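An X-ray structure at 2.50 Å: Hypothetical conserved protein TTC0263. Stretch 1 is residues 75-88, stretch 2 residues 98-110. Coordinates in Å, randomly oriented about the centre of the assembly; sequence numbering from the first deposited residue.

Stretch 1 75-88: GYMVLSEAYVALYR
Stretch 2 98-110: GYLEQALSVLKDA

Two helices of one chain, residues 75-88 and 98-110, pack antiparallel, their N-to-C directions 165° apart and their axes 8.1 Å apart at closest approach. Both have helical backbones, with phi/psi near -63/-42 and i to i+4 hydrogen bonds such as Glu-81 N to Met-77 O (2.9 Å) and Val-106 N to Gln-102 O (2.9 Å). In stretch 1 the Val-84 N to Ser-80 O bond is weak (3.5 Å), and Tyr-87 N has weak bonds to Tyr-83 O and Val-84 O (2.9 Å each). The register is set by CA-CA distances of 5.8 Å for Tyr-76 and Val-106, 4.7 Å for Ser-80 and Ala-103, 5.2 Å for Tyr-83 and Tyr-99, and 6.0 Å for Val-84 and Leu-100. Together the helices bury 793 Å², and the contact is largely apolar.

Gly-75 makes no contact. Tyr-76 (chi1 m, chi2 -88°) points toward stretch 2, its CB 3.4 Å from Ala-110 CB and its CD1 3.6 Å from Val-106 CG1. Ala-110 N lies over one ring face, and Tyr-76 CE1 reaches Asp-109 CB at 3.9 Å; the short Ala-110 side chain suits this close approach of the tyrosine, while the Tyr-76 OH is hydrogen-bonded elsewhere in the structure. Met-77 points away and Val-78 is out of reach. Leu-79 (t, p) leaves its backbone sideways but brings CD2 to 3.9 Å from Val-106 CG1; Val-106 (t) thus meets both Tyr-76 and Leu-79.

At Ser-80 and Ala-103 small side chains suit the close backbones: Ser-80 O is 3.7 Å from Ala-103 CB. Ser-80 (t) also places OG 3.3 Å from CD2 of Leu-107 (m, t), whose end comes nearer than its sideways CA-to-CB bond suggests. Glu-81 points away and Ala-82 is out of reach.

Tyr-83 (m, chi2 -58°), with 100 Å² covered, is the knob in a hole formed by Tyr-99, Gln-102, Ala-103 and Val-106. Its CB lies 3.3 Å from Tyr-99 O and 3.9 Å from Ala-103 CB, and its CE2 lies 4.1 Å from Val-106 CG2. Gln-102 (m, t, chi3 71°) sets CB over the Tyr-83 ring, 3.8 Å from the centroid and 3° off the normal, a CH-pi contact that uses the aliphatic part of a polar side chain; Gln-102 OE1 stands 3.3 Å from Tyr-83 OH. Val-84 (t) points away, yet its CG2 is 4.4 Å from Ala-103 CB.

Ala-85 is out of reach. Leu-86 (m, t) points toward stretch 2 and holds CB over the ring of Tyr-99 (m, chi2 -65°), 4.0 Å from the centroid; Leu-86 CD1 is 3.9 Å from Tyr-99 CD1. The edge of this same ring meets Tyr-83, with CD1 of Tyr-83 4.1 Å from CD1 of Tyr-99. Tyr-87 (t, chi2 71°) leaves sideways and offers a ring face to Leu-100 (chi1 -114°, between wells; chi2 p): Leu-100 CD2 is 3.5 Å from the Tyr-87 centroid, and Leu-100 CD1 is 3.2 Å from Tyr-87 CG. Arg-88 (m, t, t, chi4 -63°) points away.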

# COMPACT_ATOMS: atom_id res chain seq x y z
N GLY A 75 -20.33 2.64 5.21
CA GLY A 75 -20.59 2.04 3.92
C GLY A 75 -20.17 2.89 2.74
O GLY A 75 -19.50 2.41 1.81
N TYR A 76 -20.56 4.16 2.75
CA TYR A 76 -20.22 5.07 1.67
C TYR A 76 -18.70 5.31 1.64
O TYR A 76 -18.10 5.32 0.57
CB TYR A 76 -20.95 6.40 1.85
CG TYR A 76 -22.45 6.27 2.04
CD1 TYR A 76 -23.32 6.25 0.95
CD2 TYR A 76 -23.00 6.15 3.32
CE1 TYR A 76 -24.70 6.11 1.13
CE2 TYR A 76 -24.36 6.01 3.51
CZ TYR A 76 -25.21 5.99 2.41
OH TYR A 76 -26.58 5.83 2.62
N MET A 77 -18.09 5.50 2.81
CA MET A 77 -16.65 5.74 2.86
C MET A 77 -15.91 4.53 2.28
O MET A 77 -15.11 4.66 1.35
CB MET A 77 -16.19 6.01 4.30
CG MET A 77 -16.65 7.36 4.89
SD MET A 77 -15.93 8.86 4.12
CE MET A 77 -14.19 8.64 4.58
N VAL A 78 -16.20 3.35 2.81
CA VAL A 78 -15.57 2.13 2.33
C VAL A 78 -15.77 2.01 0.82
O VAL A 78 -14.82 1.95 0.05
CB VAL A 78 -16.18 0.90 3.03
CG1 VAL A 78 -15.74 -0.37 2.34
CG2 VAL A 78 -15.75 0.89 4.49
N LEU A 79 -17.04 2.01 0.41
CA LEU A 79 -17.43 1.92 -0.99
C LEU A 79 -16.74 3.00 -1.82
O LEU A 79 -16.30 2.75 -2.94
CB LEU A 79 -18.95 2.07 -1.07
CG LEU A 79 -19.73 1.83 -2.36
CD1 LEU A 79 -19.41 0.46 -2.92
CD2 LEU A 79 -21.22 1.94 -2.05
N SER A 80 -16.64 4.20 -1.27
CA SER A 80 -16.01 5.33 -1.93
C SER A 80 -14.53 5.10 -2.24
O SER A 80 -14.07 5.37 -3.36
CB SER A 80 -16.15 6.57 -1.06
OG SER A 80 -15.34 7.61 -1.55
N GLU A 81 -13.78 4.63 -1.25
CA GLU A 81 -12.36 4.37 -1.43
C GLU A 81 -12.13 3.19 -2.36
O GLU A 81 -11.15 3.15 -3.11
CB GLU A 81 -11.70 4.11 -0.07
CG GLU A 81 -11.47 5.36 0.75
CD GLU A 81 -11.76 5.16 2.22
OE1 GLU A 81 -11.38 4.09 2.75
OE2 GLU A 81 -12.37 6.08 2.84
N ALA A 82 -13.04 2.22 -2.31
CA ALA A 82 -12.95 1.05 -3.15
C ALA A 82 -12.99 1.43 -4.63
O ALA A 82 -12.25 0.86 -5.44
CB ALA A 82 -14.07 0.08 -2.81
N TYR A 83 -13.85 2.38 -4.99
CA TYR A 83 -13.94 2.81 -6.38
C TYR A 83 -12.66 3.52 -6.84
O TYR A 83 -12.27 3.42 -8.01
CB TYR A 83 -15.14 3.73 -6.61
CG TYR A 83 -16.45 2.99 -6.66
CD1 TYR A 83 -16.67 1.97 -7.59
CD2 TYR A 83 -17.47 3.27 -5.74
CE1 TYR A 83 -17.85 1.24 -7.60
CE2 TYR A 83 -18.65 2.55 -5.75
CZ TYR A 83 -18.84 1.54 -6.67
OH TYR A 83 -20.00 0.81 -6.66
N VAL A 84 -12.03 4.26 -5.93
CA VAL A 84 -10.79 4.96 -6.24
C VAL A 84 -9.67 3.95 -6.52
O VAL A 84 -8.89 4.12 -7.45
CB VAL A 84 -10.36 5.91 -5.09
CG1 VAL A 84 -8.97 6.45 -5.36
CG2 VAL A 84 -11.36 7.06 -4.94
N ALA A 85 -9.60 2.91 -5.70
CA ALA A 85 -8.57 1.90 -5.89
C ALA A 85 -8.74 1.33 -7.29
O ALA A 85 -7.78 1.19 -8.04
CB ALA A 85 -8.71 0.79 -4.84
N LEU A 86 -9.99 1.01 -7.63
CA LEU A 86 -10.34 0.47 -8.94
C LEU A 86 -9.98 1.46 -10.06
O LEU A 86 -9.74 1.06 -11.19
CB LEU A 86 -11.83 0.16 -9.00
CG LEU A 86 -12.37 -1.00 -8.17
CD1 LEU A 86 -13.89 -0.90 -8.06
CD2 LEU A 86 -11.96 -2.31 -8.82
N TYR A 87 -9.98 2.75 -9.73
CA TYR A 87 -9.65 3.79 -10.70
C TYR A 87 -8.16 3.83 -11.01
O TYR A 87 -7.77 4.07 -12.15
CB TYR A 87 -10.05 5.17 -10.18
CG TYR A 87 -9.25 6.29 -10.84
CD1 TYR A 87 -9.48 6.63 -12.17
CD2 TYR A 87 -8.22 6.94 -10.15
CE1 TYR A 87 -8.70 7.60 -12.80
CE2 TYR A 87 -7.44 7.91 -10.77
CZ TYR A 87 -7.68 8.23 -12.10
OH TYR A 87 -6.92 9.18 -12.74
N ARG A 88 -7.33 3.64 -9.99
CA ARG A 88 -5.89 3.65 -10.18
C ARG A 88 -5.55 2.43 -11.01
O ARG A 88 -4.72 2.48 -11.92
CB ARG A 88 -5.17 3.59 -8.83
CG ARG A 88 -5.46 4.78 -7.92
CD ARG A 88 -4.69 4.69 -6.60
NE ARG A 88 -4.94 5.84 -5.73
CZ ARG A 88 -4.63 7.10 -6.03
NH1 ARG A 88 -4.05 7.38 -7.19
NH2 ARG A 88 -4.90 8.07 -5.17
N GLY A 98 -15.39 6.33 -14.91
CA GLY A 98 -16.65 5.80 -14.41
C GLY A 98 -16.59 5.53 -12.93
O GLY A 98 -17.43 6.01 -12.16
N TYR A 99 -15.59 4.75 -12.52
CA TYR A 99 -15.39 4.39 -11.12
C TYR A 99 -15.32 5.65 -10.22
O TYR A 99 -15.88 5.68 -9.13
CB TYR A 99 -14.10 3.59 -10.96
CG TYR A 99 -14.09 2.22 -11.62
CD1 TYR A 99 -14.95 1.20 -11.20
CD2 TYR A 99 -13.18 1.93 -12.63
CE1 TYR A 99 -14.89 -0.07 -11.77
CE2 TYR A 99 -13.11 0.66 -13.21
CZ TYR A 99 -13.97 -0.33 -12.77
OH TYR A 99 -13.93 -1.57 -13.37
N LEU A 100 -14.60 6.66 -10.70
CA LEU A 100 -14.43 7.91 -9.97
C LEU A 100 -15.77 8.61 -9.87
O LEU A 100 -16.11 9.22 -8.85
CB LEU A 100 -13.43 8.81 -10.71
CG LEU A 100 -12.07 9.16 -10.11
CD1 LEU A 100 -11.49 8.00 -9.31
CD2 LEU A 100 -11.13 9.56 -11.26
N GLU A 101 -16.53 8.51 -10.96
CA GLU A 101 -17.86 9.11 -11.04
C GLU A 101 -18.75 8.45 -9.98
O GLU A 101 -19.55 9.13 -9.33
CB GLU A 101 -18.44 8.87 -12.43
CG GLU A 101 -19.38 9.95 -12.91
CD GLU A 101 -18.64 11.17 -13.42
OE1 GLU A 101 -17.66 11.00 -14.18
OE2 GLU A 101 -19.05 12.31 -13.06
N GLN A 102 -18.59 7.14 -9.81
CA GLN A 102 -19.36 6.39 -8.82
C GLN A 102 -18.97 6.81 -7.42
O GLN A 102 -19.82 6.87 -6.52
CB GLN A 102 -19.14 4.87 -8.97
CG GLN A 102 -19.59 4.30 -10.30
CD GLN A 102 -19.64 2.77 -10.28
OE1 GLN A 102 -20.51 2.18 -9.64
NE2 GLN A 102 -18.71 2.14 -10.99
N ALA A 103 -17.68 7.07 -7.23
CA ALA A 103 -17.15 7.49 -5.94
C ALA A 103 -17.73 8.86 -5.57
O ALA A 103 -18.06 9.10 -4.42
CB ALA A 103 -15.62 7.54 -5.98
N LEU A 104 -17.86 9.74 -6.56
CA LEU A 104 -18.43 11.06 -6.33
C LEU A 104 -19.89 10.93 -5.96
O LEU A 104 -20.40 11.64 -5.10
CB LEU A 104 -18.34 11.93 -7.58
CG LEU A 104 -17.09 12.75 -7.86
CD1 LEU A 104 -17.39 13.71 -9.01
CD2 LEU A 104 -16.69 13.54 -6.62
N SER A 105 -20.57 10.02 -6.65
CA SER A 105 -21.98 9.80 -6.43
C SER A 105 -22.25 9.28 -5.03
O SER A 105 -23.13 9.78 -4.33
CB SER A 105 -22.52 8.82 -7.47
OG SER A 105 -23.93 8.70 -7.38
N VAL A 106 -21.50 8.27 -4.62
CA VAL A 106 -21.69 7.67 -3.31
C VAL A 106 -21.33 8.65 -2.19
O VAL A 106 -21.96 8.68 -1.13
CB VAL A 106 -20.84 6.38 -3.18
CG1 VAL A 106 -20.99 5.79 -1.81
CG2 VAL A 106 -21.28 5.36 -4.24
N LEU A 107 -20.30 9.46 -2.42
CA LEU A 107 -19.88 10.45 -1.44
C LEU A 107 -21.00 11.46 -1.30
O LEU A 107 -21.33 11.88 -0.20
CB LEU A 107 -18.58 11.13 -1.89
CG LEU A 107 -17.31 10.28 -1.73
CD1 LEU A 107 -16.14 10.98 -2.40
CD2 LEU A 107 -17.02 10.08 -0.25
N LYS A 108 -21.59 11.84 -2.43
CA LYS A 108 -22.70 12.79 -2.43
C LYS A 108 -23.87 12.24 -1.60
O LYS A 108 -24.44 12.97 -0.78
CB LYS A 108 -23.16 13.05 -3.86
CG LYS A 108 -24.11 14.22 -3.98
CD LYS A 108 -23.44 15.51 -3.55
CE LYS A 108 -24.42 16.68 -3.58
NZ LYS A 108 -23.77 17.96 -3.16
N ASP A 109 -24.23 10.97 -1.80
CA ASP A 109 -25.33 10.35 -1.05
C ASP A 109 -24.98 10.38 0.44
O ASP A 109 -25.85 10.60 1.28
CB ASP A 109 -25.57 8.88 -1.43
CG ASP A 109 -25.86 8.68 -2.90
OD1 ASP A 109 -26.41 9.61 -3.55
OD2 ASP A 109 -25.56 7.57 -3.41
N ALA A 110 -23.72 10.12 0.76
CA ALA A 110 -23.31 10.14 2.15
C ALA A 110 -23.49 11.55 2.72
O ALA A 110 -23.83 11.72 3.89
CB ALA A 110 -21.85 9.70 2.27